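Local coordinates for protein D-ribulose-5-phosphate 3-epimerase, putative (Plasmodium falciparum, PDB 1TQX) that probably interconverts D-ribulose 5-phosphate and D-xylulose 5-phosphate with the help of one bound divalent metal ion such as zinc, at residues 184-198 / 212-224. Numbering follows the deposited sequence.
Sequences IETTEISASHGANII and YVIDTMRVSVQKY
Two neighbouring helices on the outer wall of the TIM barrel, 184-193 and 210-223, run side by side here and meet through small side chains, A191 on V221 and T187 on S220. The axes of 184-193 and 212-223 come within 8.6 Å at a crossing angle of -21°, so they stay in touch over several turns. The CB of A191 sits directly against the V221 backbone, 3.7 Å from its CA. V221 then splits its work: CG2 reaches tip to tip toward I198 CG1 (3.8 Å), while CG1, anti to the backbone N (chi1 172°), packs on N196 CA. This ties the helix pair to strand 197-200 in the barrel wall, which the chain enters soon after helix 184-193 ends in a Schellman motif at G194. M217 crosses T187 at about a right angle, its CE 3.7 Å from T187 OG1, a hydroxyl already bonded to the carbonyl of N183. S220 OG donates to M217 O (2.6 Å), a carbonyl that also takes the helical N-H of V221; a water donates to both S220 OG and I184 O, bridging the helices. At one end, I184 lays CG2 on T216 CG2 and CD1 near Y212 CE2. At the other, the ring of Y224 takes S192 CA over the centre of one face, 3.5 Å from the centroid, a CH-pi contact, with S192 CB 3.4 Å from Y224 CZ.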
ATOM      1  N   ILE A 184       3.196  15.441   5.555  1.00 22.84           N
ATOM      2  CA  ILE A 184       4.574  15.873   5.308  1.00 21.99           C
ATOM      3  C   ILE A 184       5.541  15.485   6.429  1.00 22.79           C
ATOM      4  O   ILE A 184       6.616  14.937   6.165  1.00 21.45           O
ATOM      5  CB  ILE A 184       4.646  17.399   5.044  1.00 21.51           C
ATOM      6  CG1 ILE A 184       4.051  17.699   3.664  1.00 23.02           C
ATOM      7  CG2 ILE A 184       6.097  17.893   5.116  1.00 18.95           C
ATOM      8  CD1 ILE A 184       3.985  19.177   3.312  1.00 24.67           C
ATOM      9  N   GLU A 185       5.152  15.737   7.674  1.00 22.97           N
ATOM     10  CA  GLU A 185       6.017  15.427   8.805  1.00 25.04           C
ATOM     11  C   GLU A 185       6.219  13.938   9.077  1.00 24.95           C
ATOM     12  O   GLU A 185       7.341  13.509   9.363  1.00 22.91           O
ATOM     13  CB  GLU A 185       5.502  16.103  10.077  1.00 27.80           C
ATOM     14  CG  GLU A 185       6.485  15.999  11.242  1.00 33.10           C
ATOM     15  CD  GLU A 185       6.000  16.682  12.507  1.00 34.74           C
ATOM     16  OE1 GLU A 185       6.784  16.741  13.473  1.00 37.73           O
ATOM     17  OE2 GLU A 185       4.844  17.152  12.538  1.00 35.39           O
ATOM     18  N   THR A 186       5.149  13.147   9.005  1.00 23.89           N
ATOM     19  CA  THR A 186       5.286  11.716   9.267  1.00 24.34           C
ATOM     20  C   THR A 186       5.911  10.973   8.087  1.00 23.43           C
ATOM     21  O   THR A 186       6.370   9.837   8.235  1.00 24.89           O
ATOM     22  CB  THR A 186       3.940  11.066   9.672  1.00 23.57           C
ATOM     23  OG1 THR A 186       2.974  11.245   8.632  1.00 25.29           O
ATOM     24  CG2 THR A 186       3.420  11.708  10.965  1.00 24.76           C
ATOM     25  N   THR A 187       5.941  11.610   6.921  1.00 23.31           N
ATOM     26  CA  THR A 187       6.576  10.993   5.764  1.00 23.07           C
ATOM     27  C   THR A 187       8.086  11.102   6.000  1.00 24.19           C
ATOM     28  O   THR A 187       8.835  10.152   5.765  1.00 23.50           O
ATOM     29  CB  THR A 187       6.207  11.712   4.443  1.00 23.26           C
ATOM     30  OG1 THR A 187       4.855  11.399   4.079  1.00 21.73           O
ATOM     31  CG2 THR A 187       7.136  11.275   3.322  1.00 21.83           C
ATOM     32  N   GLU A 188       8.527  12.263   6.477  1.00 26.15           N
ATOM     33  CA  GLU A 188       9.947  12.466   6.751  1.00 27.46           C
ATOM     34  C   GLU A 188      10.389  11.477   7.824  1.00 26.25           C
ATOM     35  O   GLU A 188      11.458  10.884   7.727  1.00 26.70           O
ATOM     36  CB  GLU A 188      10.222  13.897   7.227  1.00 31.75           C
ATOM     37  CG  GLU A 188      11.720  14.207   7.334  1.00 37.30           C
ATOM     38  CD  GLU A 188      12.024  15.651   7.716  1.00 42.07           C
ATOM     39  OE1 GLU A 188      13.223  16.007   7.766  1.00 43.98           O
ATOM     40  OE2 GLU A 188      11.077  16.424   7.969  1.00 41.30           O
ATOM     41  N   ILE A 189       9.562  11.307   8.848  1.00 26.70           N
ATOM     42  CA  ILE A 189       9.878  10.370   9.918  1.00 25.88           C
ATOM     43  C   ILE A 189       9.957   8.942   9.376  1.00 26.18           C
ATOM     44  O   ILE A 189      10.887   8.198   9.695  1.00 25.82           O
ATOM     45  CB  ILE A 189       8.812  10.411  11.030  1.00 26.59           C
ATOM     46  CG1 ILE A 189       8.901  11.736  11.795  1.00 28.77           C
ATOM     47  CG2 ILE A 189       8.995   9.224  11.971  1.00 25.78           C
ATOM     48  CD1 ILE A 189       7.815  11.906  12.845  1.00 28.55           C
ATOM     49  N   SER A 190       8.977   8.559   8.561  1.00 23.73           N
ATOM     50  CA  SER A 190       8.960   7.211   8.001  1.00 23.57           C
ATOM     51  C   SER A 190      10.173   6.947   7.116  1.00 23.54           C
ATOM     52  O   SER A 190      10.793   5.888   7.201  1.00 25.32           O
ATOM     53  CB  SER A 190       7.667   6.984   7.213  1.00 21.79           C
ATOM     54  OG  SER A 190       6.547   6.977   8.083  1.00 21.71           O
ATOM     55  N   ALA A 191      10.516   7.911   6.270  1.00 23.23           N
ATOM     56  CA  ALA A 191      11.659   7.757   5.385  1.00 24.51           C
ATOM     57  C   ALA A 191      12.980   7.651   6.158  1.00 26.24           C
ATOM     58  O   ALA A 191      13.895   6.943   5.735  1.00 27.10           O
ATOM     59  CB  ALA A 191      11.719   8.927   4.399  1.00 23.99           C
ATOM     60  N   SER A 192      13.077   8.345   7.291  1.00 27.04           N
ATOM     61  CA  SER A 192      14.301   8.317   8.090  1.00 28.09           C
ATOM     62  C   SER A 192      14.542   6.929   8.671  1.00 28.76           C
ATOM     63  O   SER A 192      15.671   6.579   9.029  1.00 28.97           O
ATOM     64  CB  SER A 192      14.237   9.352   9.222  1.00 28.92           C
ATOM     65  OG  SER A 192      13.383   8.932  10.274  1.00 28.94           O
ATOM     66  N   HIS A 193      13.477   6.136   8.755  1.00 28.39           N
ATOM     67  CA  HIS A 193      13.573   4.781   9.285  1.00 28.44           C
ATOM     68  C   HIS A 193      13.723   3.734   8.178  1.00 28.24           C
ATOM     69  O   HIS A 193      13.999   2.569   8.463  1.00 29.40           O
ATOM     70  CB  HIS A 193      12.347   4.467  10.153  1.00 29.68           C
ATOM     71  CG  HIS A 193      12.378   5.119  11.503  1.00 31.78           C
ATOM     72  ND1 HIS A 193      12.914   4.504  12.616  1.00 32.71           N
ATOM     73  CD2 HIS A 193      11.955   6.337  11.916  1.00 31.86           C
ATOM     74  CE1 HIS A 193      12.818   5.313  13.655  1.00 32.53           C
ATOM     75  NE2 HIS A 193      12.240   6.435  13.257  1.00 33.31           N
ATOM     76  N   GLY A 194      13.544   4.141   6.922  1.00 26.09           N
ATOM     77  CA  GLY A 194      13.698   3.200   5.823  1.00 25.61           C
ATOM     78  C   GLY A 194      12.564   3.072   4.815  1.00 24.76           C
ATOM     79  O   GLY A 194      12.717   2.384   3.803  1.00 24.80           O
ATOM     80  N   ALA A 195      11.433   3.719   5.067  1.00 22.47           N
ATOM     81  CA  ALA A 195      10.306   3.635   4.137  1.00 24.22           C
ATOM     82  C   ALA A 195      10.611   4.344   2.822  1.00 23.30           C
ATOM     83  O   ALA A 195      11.215   5.417   2.823  1.00 24.82           O
ATOM     84  CB  ALA A 195       9.049   4.240   4.774  1.00 22.28           C
ATOM     85  N   ASN A 196      10.204   3.750   1.700  1.00 22.68           N
ATOM     86  CA  ASN A 196      10.438   4.374   0.398  1.00 22.28           C
ATOM     87  C   ASN A 196       9.157   4.554  -0.425  1.00 22.70           C
ATOM     88  O   ASN A 196       9.169   5.206  -1.466  1.00 21.42           O
ATOM     89  CB  ASN A 196      11.483   3.593  -0.422  1.00 21.07           C
ATOM     90  CG  ASN A 196      11.027   2.190  -0.786  1.00 22.02           C
ATOM     91  OD1 ASN A 196      10.870   1.335   0.081  1.00 22.31           O
ATOM     92  ND2 ASN A 196      10.828   1.947  -2.080  1.00 22.13           N
ATOM     93  N   ILE A 197       8.058   3.970   0.042  1.00 22.77           N
ATOM     94  CA  ILE A 197       6.777   4.108  -0.638  1.00 22.20           C
ATOM     95  C   ILE A 197       5.809   4.703   0.376  1.00 21.51           C
ATOM     96  O   ILE A 197       5.620   4.159   1.462  1.00 22.11           O
ATOM     97  CB  ILE A 197       6.246   2.754  -1.144  1.00 22.17           C
ATOM     98  CG1 ILE A 197       7.291   2.104  -2.062  1.00 24.20           C
ATOM     99  CG2 ILE A 197       4.939   2.968  -1.908  1.00 22.19           C
ATOM    100  CD1 ILE A 197       6.842   0.796  -2.670  1.00 26.77           C
ATOM    101  N   ILE A 198       5.190   5.818   0.010  1.00 20.78           N
ATOM    102  CA  ILE A 198       4.290   6.514   0.919  1.00 20.25           C
ATOM    103  C   ILE A 198       2.835   6.531   0.487  1.00 19.23           C
ATOM    104  O   ILE A 198       2.501   7.087  -0.559  1.00 20.16           O
ATOM    105  CB  ILE A 198       4.745   7.978   1.088  1.00 21.15           C
ATOM    106  CG1 ILE A 198       6.235   8.020   1.451  1.00 20.84           C
ATOM    107  CG2 ILE A 198       3.871   8.682   2.131  1.00 22.44           C
ATOM    108  CD1 ILE A 198       6.595   7.307   2.741  1.00 22.36           C
ATOM    109  N   TYR A 212       2.228  20.295  -4.240  1.00 28.69           N
ATOM    110  CA  TYR A 212       3.232  20.722  -3.265  1.00 27.60           C
ATOM    111  C   TYR A 212       3.466  19.608  -2.249  1.00 26.00           C
ATOM    112  O   TYR A 212       4.605  19.276  -1.940  1.00 26.28           O
ATOM    113  CB  TYR A 212       2.766  21.987  -2.528  1.00 27.95           C
ATOM    114  CG  TYR A 212       3.513  22.252  -1.237  1.00 28.08           C
ATOM    115  CD1 TYR A 212       4.834  22.691  -1.244  1.00 28.85           C
ATOM    116  CD2 TYR A 212       2.899  22.040  -0.005  1.00 28.39           C
ATOM    117  CE1 TYR A 212       5.532  22.911  -0.045  1.00 27.70           C
ATOM    118  CE2 TYR A 212       3.579  22.256   1.191  1.00 27.84           C
ATOM    119  CZ  TYR A 212       4.894  22.690   1.165  1.00 28.79           C
ATOM    120  OH  TYR A 212       5.562  22.880   2.356  1.00 27.54           O
ATOM    121  N   VAL A 213       2.381  19.045  -1.723  1.00 25.10           N
ATOM    122  CA  VAL A 213       2.493  17.975  -0.737  1.00 24.51           C
ATOM    123  C   VAL A 213       3.194  16.746  -1.318  1.00 23.71           C
ATOM    124  O   VAL A 213       4.097  16.184  -0.695  1.00 24.84           O
ATOM    125  CB  VAL A 213       1.106  17.560  -0.194  1.00 23.83           C
ATOM    126  CG1 VAL A 213       1.254  16.361   0.740  1.00 23.15           C
ATOM    127  CG2 VAL A 213       0.463  18.732   0.547  1.00 24.73           C
ATOM    128  N   ILE A 214       2.777  16.332  -2.509  1.00 23.14           N
ATOM    129  CA  ILE A 214       3.376  15.177  -3.170  1.00 22.26           C
ATOM    130  C   ILE A 214       4.878  15.365  -3.408  1.00 22.82           C
ATOM    131  O   ILE A 214       5.675  14.492  -3.064  1.00 22.20           O
ATOM    132  CB  ILE A 214       2.671  14.892  -4.529  1.00 21.62           C
ATOM    133  CG1 ILE A 214       1.243  14.394  -4.268  1.00 21.84           C
ATOM    134  CG2 ILE A 214       3.464  13.863  -5.342  1.00 21.05           C
ATOM    135  CD1 ILE A 214       0.418  14.198  -5.530  1.00 23.47           C
ATOM    136  N   ASP A 215       5.266  16.499  -3.991  1.00 23.41           N
ATOM    137  CA  ASP A 215       6.685  16.751  -4.256  1.00 23.42           C
ATOM    138  C   ASP A 215       7.500  16.833  -2.967  1.00 24.11           C
ATOM    139  O   ASP A 215       8.605  16.287  -2.882  1.00 23.93           O
ATOM    140  CB  ASP A 215       6.874  18.054  -5.049  1.00 24.11           C
ATOM    141  CG  ASP A 215       6.241  18.001  -6.430  1.00 26.98           C
ATOM    142  OD1 ASP A 215       5.976  16.885  -6.924  1.00 28.76           O
ATOM    143  OD2 ASP A 215       6.018  19.073  -7.029  1.00 28.04           O
ATOM    144  N   THR A 216       6.959  17.525  -1.968  1.00 24.15           N
ATOM    145  CA  THR A 216       7.656  17.668  -0.696  1.00 24.88           C
ATOM    146  C   THR A 216       7.914  16.291  -0.105  1.00 24.63           C
ATOM    147  O   THR A 216       9.012  16.010   0.383  1.00 23.81           O
ATOM    148  CB  THR A 216       6.828  18.500   0.307  1.00 25.66           C
ATOM    149  OG1 THR A 216       6.665  19.831  -0.198  1.00 25.25           O
ATOM    150  CG2 THR A 216       7.517  18.553   1.662  1.00 25.24           C
ATOM    151  N   MET A 217       6.897  15.434  -0.151  1.00 23.56           N
ATOM    152  CA  MET A 217       7.019  14.082   0.378  1.00 23.60           C
ATOM    153  C   MET A 217       8.086  13.282  -0.370  1.00 23.04           C
ATOM    154  O   MET A 217       8.919  12.618   0.242  1.00 24.21           O
ATOM    155  CB  MET A 217       5.682  13.329   0.267  1.00 25.56           C
ATOM    156  CG  MET A 217       4.553  13.829   1.170  1.00 23.93           C
ATOM    157  SD  MET A 217       3.017  12.886   0.862  1.00 23.82           S
ATOM    158  CE  MET A 217       2.101  13.172   2.382  1.00 22.76           C
ATOM    159  N   ARG A 218       8.060  13.344  -1.696  1.00 22.94           N
ATOM    160  CA  ARG A 218       9.019  12.578  -2.482  1.00 24.27           C
ATOM    161  C   ARG A 218      10.455  12.999  -2.207  1.00 24.96           C
ATOM    162  O   ARG A 218      11.325  12.152  -2.007  1.00 24.36           O
ATOM    163  CB  ARG A 218       8.711  12.702  -3.980  1.00 24.23           C
ATOM    164  CG  ARG A 218       9.544  11.787  -4.880  1.00 28.72           C
ATOM    165  CD  ARG A 218       8.957  11.766  -6.290  1.00 34.18           C
ATOM    166  NE  ARG A 218       8.605  13.123  -6.689  1.00 39.71           N
ATOM    167  CZ  ARG A 218       7.425  13.489  -7.173  1.00 37.32           C
ATOM    168  NH1 ARG A 218       6.452  12.600  -7.338  1.00 37.40           N
ATOM    169  NH2 ARG A 218       7.213  14.762  -7.471  1.00 37.37           N
ATOM    170  N   VAL A 219      10.706  14.303  -2.192  1.00 24.90           N
ATOM    171  CA  VAL A 219      12.059  14.788  -1.934  1.00 26.46           C
ATOM    172  C   VAL A 219      12.559  14.307  -0.577  1.00 24.79           C
ATOM    173  O   VAL A 219      13.703  13.883  -0.452  1.00 25.93           O
ATOM    174  CB  VAL A 219      12.128  16.334  -1.983  1.00 26.23           C
ATOM    175  CG1 VAL A 219      13.540  16.811  -1.631  1.00 29.24           C
ATOM    176  CG2 VAL A 219      11.750  16.823  -3.372  1.00 28.86           C
ATOM    177  N   SER A 220      11.696  14.352   0.435  1.00 26.37           N
ATOM    178  CA  SER A 220      12.076  13.918   1.772  1.00 25.24           C
ATOM    179  C   SER A 220      12.450  12.440   1.807  1.00 26.35           C
ATOM    180  O   SER A 220      13.314  12.035   2.585  1.00 25.23           O
ATOM    181  CB  SER A 220      10.948  14.191   2.771  1.00 28.02           C
ATOM    182  OG  SER A 220       9.845  13.330   2.552  1.00 29.45           O
ATOM    183  N   VAL A 221      11.796  11.627   0.979  1.00 25.93           N
ATOM    184  CA  VAL A 221      12.120  10.206   0.941  1.00 25.69           C
ATOM    185  C   VAL A 221      13.444  10.028   0.191  1.00 26.78           C
ATOM    186  O   VAL A 221      14.330   9.301   0.642  1.00 26.49           O
ATOM    187  CB  VAL A 221      11.012   9.374   0.228  1.00 24.88           C
ATOM    188  CG1 VAL A 221      11.485   7.941   0.032  1.00 23.98           C
ATOM    189  CG2 VAL A 221       9.730   9.373   1.062  1.00 21.50           C
ATOM    190  N   GLN A 222      13.578  10.710  -0.942  1.00 28.46           N
ATOM    191  CA  GLN A 222      14.790  10.621  -1.753  1.00 33.72           C
ATOM    192  C   GLN A 222      16.053  10.978  -0.968  1.00 35.12           C
ATOM    193  O   GLN A 222      17.113  10.393  -1.204  1.00 34.48           O
ATOM    194  CB  GLN A 222      14.666  11.518  -2.990  1.00 35.60           C
ATOM    195  CG  GLN A 222      13.516  11.118  -3.903  1.00 41.00           C
ATOM    196  CD  GLN A 222      13.307  12.071  -5.064  1.00 44.20           C
ATOM    197  OE1 GLN A 222      13.193  13.285  -4.874  1.00 44.47           O
ATOM    198  NE2 GLN A 222      13.235  11.523  -6.276  1.00 42.18           N
ATOM    199  N   LYS A 223      15.942  11.922  -0.035  1.00 36.17           N
ATOM    200  CA  LYS A 223      17.089  12.326   0.774  1.00 38.71           C
ATOM    201  C   LYS A 223      17.701  11.128   1.495  1.00 38.48           C
ATOM    202  O   LYS A 223      18.917  11.057   1.664  1.00 38.68           O
ATOM    203  CB  LYS A 223      16.680  13.382   1.808  1.00 40.09           C
ATOM    204  CG  LYS A 223      16.181  14.687   1.208  1.00 45.43           C
ATOM    205  CD  LYS A 223      15.920  15.733   2.287  1.00 47.92           C
ATOM    206  CE  LYS A 223      15.357  17.019   1.691  1.00 49.37           C
ATOM    207  NZ  LYS A 223      16.245  17.607   0.645  1.00 48.92           N
ATOM    208  N   TYR A 224      16.857  10.192   1.925  1.00 37.42           N
ATOM    209  CA  TYR A 224      17.328   9.002   2.625  1.00 36.23           C
ATOM    210  C   TYR A 224      17.631   7.840   1.677  1.00 36.85           C
ATOM    211  O   TYR A 224      18.373   6.927   2.097  1.00 36.69           O
ATOM    212  CB  TYR A 224      16.306   8.560   3.672  1.00 35.91           C
ATOM    213  CG  TYR A 224      16.162   9.512   4.832  1.00 36.05           C
ATOM    214  CD1 TYR A 224      15.129  10.445   4.878  1.00 35.70           C
ATOM    215  CD2 TYR A 224      17.068   9.486   5.887  1.00 37.46           C
ATOM    216  CE1 TYR A 224      15.002  11.328   5.951  1.00 36.76           C
ATOM    217  CE2 TYR A 224      16.952  10.364   6.962  1.00 36.56           C
ATOM    218  CZ  TYR A 224      15.920  11.279   6.989  1.00 38.35           C
ATOM    219  OH  TYR A 224      15.815  12.139   8.058  1.00 39.53           O
TER
HETATM  220  O   HOH W   1       7.962  15.025   3.758  1.00 20.85           O